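Local coordinates for protein putative Zn-dependent Alcohol Dehydrogenase (Rhodobacter sphaeroides, PDB 3IV6) that binds S-adenosylmethionine in a Rossmann-like alpha/beta domain and, although named a putative zinc-dependent alcohol dehydrogenase, is probably an S-adenosylmethionine-dependent methyltransferase, at residues A[12-26]-A[196-210]. Sequence-based numbering, arbitrary orientation.
Sequences EAWELIGNQFWTIGR and HGLIDKPTLLEWYRR. With SAM (S-adenosylmethionine), chain E.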
loop_
_atom_site.group_PDB
_atom_site.type_symbol
_atom_site.label_atom_id
_atom_site.label_comp_id
_atom_site.label_asym_id
_atom_site.label_seq_id
_atom_site.Cartn_x
_atom_site.Cartn_y
_atom_site.Cartn_z
ATOM N N GLU A 12 -14.136 -1.262 1.463
ATOM C CA GLU A 12 -15.080 -0.363 2.142
ATOM C C GLU A 12 -14.395 0.791 2.876
ATOM O O GLU A 12 -14.931 1.893 2.942
ATOM C CB GLU A 12 -16.038 -1.120 3.096
ATOM C CG GLU A 12 -17.280 -1.700 2.410
ATOM C CD GLU A 12 -17.812 -0.774 1.307
ATOM O OE1 GLU A 12 -18.542 0.198 1.628
ATOM O OE2 GLU A 12 -17.495 -1.012 0.114
ATOM N N ALA A 13 -13.215 0.543 3.424
ATOM C CA ALA A 13 -12.488 1.590 4.119
ATOM C C ALA A 13 -12.132 2.734 3.168
ATOM O O ALA A 13 -11.990 3.874 3.576
ATOM C CB ALA A 13 -11.228 1.025 4.779
ATOM N N TRP A 14 -11.982 2.453 1.891
ATOM C CA TRP A 14 -11.498 3.530 1.034
ATOM C C TRP A 14 -12.603 4.270 0.243
ATOM O O TRP A 14 -12.384 5.359 -0.296
ATOM C CB TRP A 14 -10.330 3.042 0.172
ATOM C CG TRP A 14 -9.212 2.494 1.009
ATOM C CD1 TRP A 14 -9.108 1.226 1.503
ATOM C CD2 TRP A 14 -8.038 3.193 1.464
ATOM N NE1 TRP A 14 -7.944 1.084 2.230
ATOM C CE2 TRP A 14 -7.268 2.271 2.211
ATOM C CE3 TRP A 14 -7.550 4.497 1.271
ATOM C CZ2 TRP A 14 -6.037 2.622 2.791
ATOM C CZ3 TRP A 14 -6.334 4.839 1.849
ATOM C CH2 TRP A 14 -5.591 3.904 2.603
ATOM N N GLU A 15 -13.790 3.673 0.221
ATOM C CA GLU A 15 -15.021 4.349 -0.166
ATOM C C GLU A 15 -15.279 5.564 0.709
ATOM O O GLU A 15 -15.873 6.549 0.268
ATOM C CB GLU A 15 -16.180 3.372 -0.036
ATOM C CG GLU A 15 -15.967 2.163 -0.896
ATOM C CD GLU A 15 -15.898 2.540 -2.354
ATOM O OE1 GLU A 15 -14.851 2.270 -2.984
ATOM O OE2 GLU A 15 -16.895 3.118 -2.850
ATOM N N LEU A 16 -14.814 5.472 1.948
ATOM C CA LEU A 16 -14.891 6.541 2.924
ATOM C C LEU A 16 -13.994 7.735 2.636
ATOM O O LEU A 16 -14.326 8.861 3.021
ATOM C CB LEU A 16 -14.481 5.992 4.273
ATOM C CG LEU A 16 -15.558 6.032 5.334
ATOM C CD1 LEU A 16 -14.861 5.817 6.644
ATOM C CD2 LEU A 16 -16.260 7.376 5.302
ATOM N N ILE A 17 -12.857 7.487 1.985
ATOM C CA ILE A 17 -11.799 8.482 1.897
ATOM C C ILE A 17 -11.762 9.198 0.557
ATOM O O ILE A 17 -11.885 10.426 0.493
ATOM C CB ILE A 17 -10.412 7.880 2.192
ATOM C CG1 ILE A 17 -10.318 7.376 3.641
ATOM C CG2 ILE A 17 -9.323 8.882 1.919
ATOM C CD1 ILE A 17 -10.819 8.344 4.678
ATOM N N GLY A 18 -11.617 8.447 -0.522
ATOM C CA GLY A 18 -11.522 9.075 -1.828
ATOM C C GLY A 18 -10.445 10.140 -1.870
ATOM O O GLY A 18 -9.494 10.127 -1.103
ATOM N N ASN A 19 -10.600 11.079 -2.785
ATOM C CA ASN A 19 -9.635 12.141 -2.940
ATOM C C ASN A 19 -9.191 12.876 -1.662
ATOM O O ASN A 19 -8.224 13.613 -1.678
ATOM C CB ASN A 19 -10.087 13.127 -4.035
ATOM C CG ASN A 19 -11.402 13.853 -3.715
ATOM O OD1 ASN A 19 -11.863 13.889 -2.565
ATOM N ND2 ASN A 19 -11.995 14.463 -4.745
ATOM N N GLN A 20 -9.879 12.692 -0.551
ATOM C CA GLN A 20 -9.448 13.341 0.684
ATOM C C GLN A 20 -8.025 12.937 1.044
ATOM O O GLN A 20 -7.277 13.708 1.650
ATOM C CB GLN A 20 -10.377 12.984 1.842
ATOM C CG GLN A 20 -11.755 13.562 1.739
ATOM C CD GLN A 20 -12.611 13.153 2.901
ATOM O OE1 GLN A 20 -12.535 13.736 3.982
ATOM N NE2 GLN A 20 -13.428 12.134 2.694
ATOM N N PHE A 21 -7.648 11.725 0.667
ATOM C CA PHE A 21 -6.332 11.241 1.011
ATOM C C PHE A 21 -5.182 12.124 0.518
ATOM O O PHE A 21 -4.197 12.343 1.232
ATOM C CB PHE A 21 -6.108 9.815 0.551
ATOM C CG PHE A 21 -4.849 9.242 1.103
ATOM C CD1 PHE A 21 -4.844 8.655 2.358
ATOM C CD2 PHE A 21 -3.646 9.365 0.409
ATOM C CE1 PHE A 21 -3.689 8.150 2.903
ATOM C CE2 PHE A 21 -2.462 8.878 0.951
ATOM C CZ PHE A 21 -2.482 8.263 2.197
ATOM N N TRP A 22 -5.293 12.640 -0.693
ATOM C CA TRP A 22 -4.228 13.484 -1.201
ATOM C C TRP A 22 -4.551 14.984 -1.202
ATOM O O TRP A 22 -3.751 15.794 -1.684
ATOM C CB TRP A 22 -3.887 13.044 -2.610
ATOM C CG TRP A 22 -4.965 13.354 -3.672
ATOM C CD1 TRP A 22 -5.303 14.589 -4.193
ATOM C CD2 TRP A 22 -5.770 12.411 -4.365
ATOM N NE1 TRP A 22 -6.276 14.456 -5.154
ATOM C CE2 TRP A 22 -6.574 13.122 -5.280
ATOM C CE3 TRP A 22 -5.891 11.029 -4.301
ATOM C CZ2 TRP A 22 -7.476 12.499 -6.106
ATOM C CZ3 TRP A 22 -6.776 10.417 -5.128
ATOM C CH2 TRP A 22 -7.562 11.143 -6.016
ATOM N N THR A 23 -5.723 15.358 -0.700
ATOM C CA THR A 23 -6.130 16.762 -0.691
ATOM C C THR A 23 -6.032 17.332 0.702
ATOM O O THR A 23 -5.699 18.500 0.881
ATOM C CB THR A 23 -7.572 16.980 -1.206
ATOM O OG1 THR A 23 -8.464 16.069 -0.547
ATOM C CG2 THR A 23 -7.643 16.759 -2.681
ATOM N N ILE A 24 -6.360 16.512 1.691
ATOM C CA ILE A 24 -6.351 16.997 3.054
ATOM C C ILE A 24 -5.742 15.971 3.982
ATOM O O ILE A 24 -5.593 16.217 5.171
ATOM C CB ILE A 24 -7.741 17.495 3.498
ATOM C CG1 ILE A 24 -8.652 16.342 3.896
ATOM C CG2 ILE A 24 -8.377 18.303 2.397
ATOM C CD1 ILE A 24 -9.978 16.792 4.435
ATOM N N GLY A 25 -5.340 14.837 3.417
ATOM C CA GLY A 25 -4.604 13.836 4.181
ATOM C C GLY A 25 -3.241 14.257 4.713
ATOM O O GLY A 25 -2.686 15.264 4.270
ATOM N N ARG A 26 -2.690 13.489 5.658
ATOM C CA ARG A 26 -1.337 13.761 6.184
ATOM C C ARG A 26 -0.339 13.852 5.038
ATOM O O ARG A 26 -0.224 12.917 4.229
ATOM C CB ARG A 26 -0.900 12.694 7.180
ATOM C CG ARG A 26 0.567 12.747 7.610
ATOM C CD ARG A 26 0.921 11.466 8.412
ATOM N NE ARG A 26 -0.149 11.189 9.368
ATOM C CZ ARG A 26 -0.481 10.008 9.897
ATOM N NH1 ARG A 26 -1.508 9.963 10.739
ATOM N NH2 ARG A 26 0.164 8.883 9.599
ATOM N N HIS A 196 -4.181 13.030 10.977
ATOM C CA HIS A 196 -3.836 12.630 9.630
ATOM C C HIS A 196 -4.227 13.791 8.734
ATOM O O HIS A 196 -5.288 13.792 8.099
ATOM C CB HIS A 196 -4.628 11.413 9.236
ATOM C CG HIS A 196 -4.118 10.730 8.006
ATOM N ND1 HIS A 196 -4.327 11.239 6.740
ATOM C CD2 HIS A 196 -3.424 9.580 7.848
ATOM C CE1 HIS A 196 -3.785 10.427 5.856
ATOM N NE2 HIS A 196 -3.230 9.411 6.494
ATOM N N GLY A 197 -3.370 14.802 8.694
ATOM C CA GLY A 197 -3.730 15.984 7.957
ATOM C C GLY A 197 -4.917 16.676 8.591
ATOM O O GLY A 197 -4.869 17.026 9.756
ATOM N N LEU A 198 -5.971 16.897 7.826
ATOM C CA LEU A 198 -7.125 17.593 8.356
ATOM C C LEU A 198 -8.415 16.778 8.264
ATOM O O LEU A 198 -9.520 17.347 8.356
ATOM C CB LEU A 198 -7.361 18.928 7.644
ATOM C CG LEU A 198 -6.282 19.903 7.208
ATOM C CD1 LEU A 198 -6.951 20.950 6.342
ATOM C CD2 LEU A 198 -5.540 20.514 8.354
ATOM N N ILE A 199 -8.289 15.465 8.077
ATOM C CA ILE A 199 -9.461 14.595 8.130
ATOM C C ILE A 199 -9.944 14.476 9.590
ATOM O O ILE A 199 -9.125 14.304 10.528
ATOM C CB ILE A 199 -9.199 13.188 7.523
ATOM C CG1 ILE A 199 -8.581 13.272 6.125
ATOM C CG2 ILE A 199 -10.502 12.415 7.428
ATOM C CD1 ILE A 199 -7.972 11.975 5.675
ATOM N N ASP A 200 -11.265 14.571 9.773
ATOM C CA ASP A 200 -11.873 14.610 11.125
ATOM C C ASP A 200 -11.961 13.253 11.844
ATOM O O ASP A 200 -11.858 12.187 11.212
ATOM C CB ASP A 200 -13.267 15.229 11.061
ATOM C CG ASP A 200 -14.170 14.520 10.064
ATOM O OD1 ASP A 200 -14.861 15.220 9.300
ATOM O OD2 ASP A 200 -14.186 13.265 10.039
ATOM N N LYS A 201 -12.176 13.292 13.160
ATOM C CA LYS A 201 -12.159 12.060 13.955
ATOM C C LYS A 201 -13.183 11.021 13.517
ATOM O O LYS A 201 -12.858 9.858 13.414
ATOM C CB LYS A 201 -12.256 12.334 15.455
ATOM C CG LYS A 201 -10.901 12.387 16.167
ATOM C CD LYS A 201 -9.894 13.259 15.395
ATOM C CE LYS A 201 -8.412 12.900 15.694
ATOM N NZ LYS A 201 -7.495 13.576 14.728
ATOM N N PRO A 202 -14.426 11.433 13.249
ATOM C CA PRO A 202 -15.394 10.412 12.805
ATOM C C PRO A 202 -14.917 9.633 11.586
ATOM O O PRO A 202 -15.139 8.403 11.480
ATOM C CB PRO A 202 -16.636 11.238 12.460
ATOM C CG PRO A 202 -16.533 12.410 13.356
ATOM C CD PRO A 202 -15.070 12.736 13.491
ATOM N N THR A 203 -14.281 10.355 10.663
ATOM C CA THR A 203 -13.870 9.732 9.426
ATOM C C THR A 203 -12.664 8.829 9.689
ATOM O O THR A 203 -12.576 7.733 9.130
ATOM C CB THR A 203 -13.676 10.740 8.273
ATOM O OG1 THR A 203 -14.883 11.478 8.083
ATOM C CG2 THR A 203 -13.415 10.012 6.969
ATOM N N LEU A 204 -11.790 9.226 10.600
ATOM C CA LEU A 204 -10.628 8.397 10.880
ATOM C C LEU A 204 -11.044 7.072 11.491
ATOM O O LEU A 204 -10.761 5.995 10.931
ATOM C CB LEU A 204 -9.625 9.140 11.761
ATOM C CG LEU A 204 -8.928 10.242 10.960
ATOM C CD1 LEU A 204 -7.901 11.028 11.781
ATOM C CD2 LEU A 204 -8.288 9.616 9.713
ATOM N N LEU A 205 -11.725 7.178 12.632
ATOM C CA LEU A 205 -12.219 6.049 13.397
ATOM C C LEU A 205 -12.823 5.044 12.471
ATOM O O LEU A 205 -12.498 3.862 12.544
ATOM C CB LEU A 205 -13.289 6.503 14.379
ATOM C CG LEU A 205 -13.766 5.456 15.394
ATOM C CD1 LEU A 205 -12.688 5.285 16.428
ATOM C CD2 LEU A 205 -15.084 5.833 16.052
ATOM N N GLU A 206 -13.706 5.496 11.588
ATOM C CA GLU A 206 -14.396 4.549 10.720
ATOM C C GLU A 206 -13.449 3.885 9.724
ATOM O O GLU A 206 -13.468 2.662 9.540
ATOM C CB GLU A 206 -15.589 5.203 10.018
ATOM C CG GLU A 206 -16.535 4.207 9.295
ATOM C CD GLU A 206 -17.105 3.123 10.232
ATOM O OE1 GLU A 206 -17.158 3.348 11.481
ATOM O OE2 GLU A 206 -17.491 2.050 9.710
ATOM N N TRP A 207 -12.608 4.702 9.090
ATOM C CA TRP A 207 -11.525 4.227 8.238
ATOM C C TRP A 207 -10.667 3.158 8.924
ATOM O O TRP A 207 -10.361 2.115 8.355
ATOM C CB TRP A 207 -10.667 5.422 7.961
ATOM C CG TRP A 207 -9.616 5.249 6.953
ATOM C CD1 TRP A 207 -9.718 4.616 5.755
ATOM C CD2 TRP A 207 -8.299 5.768 7.033
ATOM N NE1 TRP A 207 -8.525 4.693 5.088
ATOM C CE2 TRP A 207 -7.639 5.403 5.854
ATOM C CE3 TRP A 207 -7.610 6.505 7.998
ATOM C CZ2 TRP A 207 -6.322 5.754 5.604
ATOM C CZ3 TRP A 207 -6.289 6.855 7.749
ATOM C CH2 TRP A 207 -5.662 6.474 6.566
ATOM N N TYR A 208 -10.269 3.429 10.158
ATOM C CA TYR A 208 -9.497 2.451 10.908
ATOM C C TYR A 208 -10.274 1.158 11.154
ATOM O O TYR A 208 -9.732 0.078 10.972
ATOM C CB TYR A 208 -8.969 3.056 12.222
ATOM C CG TYR A 208 -7.574 3.611 12.057
ATOM C CD1 TYR A 208 -6.467 2.760 12.046
ATOM C CD2 TYR A 208 -7.353 4.971 11.846
ATOM C CE1 TYR A 208 -5.191 3.237 11.862
ATOM C CE2 TYR A 208 -6.056 5.467 11.646
ATOM C CZ TYR A 208 -4.982 4.588 11.660
ATOM O OH TYR A 208 -3.686 5.048 11.470
ATOM N N ARG A 209 -11.532 1.284 11.563
ATOM C CA ARG A 209 -12.352 0.123 11.888
ATOM C C ARG A 209 -12.597 -0.740 10.655
ATOM O O ARG A 209 -12.654 -1.966 10.745
ATOM C CB ARG A 209 -13.686 0.563 12.495
ATOM C CG ARG A 209 -13.600 0.958 13.960
ATOM C CD ARG A 209 -14.820 1.758 14.389
ATOM N NE ARG A 209 -16.037 1.293 13.731
ATOM C CZ ARG A 209 -16.892 0.427 14.265
ATOM N NH1 ARG A 209 -16.665 -0.073 15.472
ATOM N NH2 ARG A 209 -17.975 0.060 13.594
ATOM N N ARG A 210 -12.742 -0.091 9.504
ATOM C CA ARG A 210 -13.014 -0.796 8.256
ATOM C C ARG A 210 -11.738 -1.396 7.673
ATOM O O ARG A 210 -11.789 -2.196 6.739
ATOM C CB ARG A 210 -13.664 0.146 7.240
ATOM C CG ARG A 210 -14.974 0.757 7.710
ATOM C CD ARG A 210 -15.739 1.379 6.553
ATOM N NE ARG A 210 -17.080 1.800 6.948
ATOM C CZ ARG A 210 -17.924 2.449 6.153
ATOM N NH1 ARG A 210 -17.566 2.757 4.914
ATOM N NH2 ARG A 210 -19.125 2.792 6.596
HETATM N N SAM E . -2.155 5.601 0.181
HETATM C CA SAM E . -0.759 5.748 0.550
HETATM C C SAM E . 0.024 6.444 -0.542
HETATM O O SAM E . -0.478 6.812 -1.613
HETATM O OXT SAM E . 1.191 6.650 -0.301
HETATM C CB SAM E . -0.145 4.410 0.947
HETATM C CG SAM E . -1.138 3.257 1.148
HETATM S SD SAM E . -1.720 2.396 -0.349
HETATM C CE SAM E . -1.009 3.371 -1.705
HETATM C "C5'" SAM E . -3.520 2.713 -0.342
HETATM C "C4'" SAM E . -4.267 2.668 -1.670
HETATM O "O4'" SAM E . -4.220 1.354 -2.200
HETATM C "C3'" SAM E . -5.744 2.989 -1.529
HETATM O "O3'" SAM E . -6.115 3.703 -2.685
HETATM C "C2'" SAM E . -6.440 1.645 -1.577
HETATM O "O2'" SAM E . -7.696 1.726 -2.217
HETATM C "C1'" SAM E . -5.495 0.793 -2.405
HETATM N N9 SAM E . -5.488 -0.605 -1.953
HETATM C C8 SAM E . -5.381 -1.037 -0.657
HETATM N N7 SAM E . -5.438 -2.396 -0.644
HETATM C C5 SAM E . -5.580 -2.854 -1.919
HETATM C C6 SAM E . -5.684 -4.148 -2.464
HETATM N N6 SAM E . -5.667 -5.251 -1.712
HETATM N N1 SAM E . -5.837 -4.272 -3.822
HETATM C C2 SAM E . -5.900 -3.130 -4.611
HETATM N N3 SAM E . -5.783 -1.862 -4.093
HETATM C C4 SAM E . -5.626 -1.723 -2.756
HETATM O O HOH W 1 -2.284 7.129 11.269
#
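The indole of Trp-14 lies between cofactor and protein: the ribose of S-adenosylmethionine covers one face, and the edge of Trp-207 meets the opposite face in a T-shaped pair, the ring planes 88° apart. With CG anti to the backbone N (chi1 -171°), the indole of Trp-207 ends against segment 12-26. Ile-17 CG1 packs over one face of the five-membered ring of Trp-207, 3.7 Å from the centroid, while Ala-13 O sits at the ring edge, 3.2 Å from Trp-207 CD1. Arg-26 CB stands over the centre of the His-196 ring, and the arginine chain, bent at chi3, sets a face of its guanidinium against His-196 CD2, the two planes 48° apart. Arg-26 NH1 donates to Pro-195 O and to a water that also meets Tyr-208 OH. Phe-21 CE1 approaches His-196 CE1 obliquely at 3.7 Å, while Phe-21 CZ lies 3.4 Å from the cofactor N. Farther along, Leu-198 N gives Ile-24 O a nearly straight 2.8 Å hydrogen bond. At the other end, Arg-210 NH1 makes only a weak bond to Glu-12 O; its NE forms a salt bridge with Glu-206 OE2 of the same helix. Apolar and aromatic contacts thus dominate, and through Trp-14 and Phe-21 they make Trp-207 and His-196 a second shell behind the cofactor pocket.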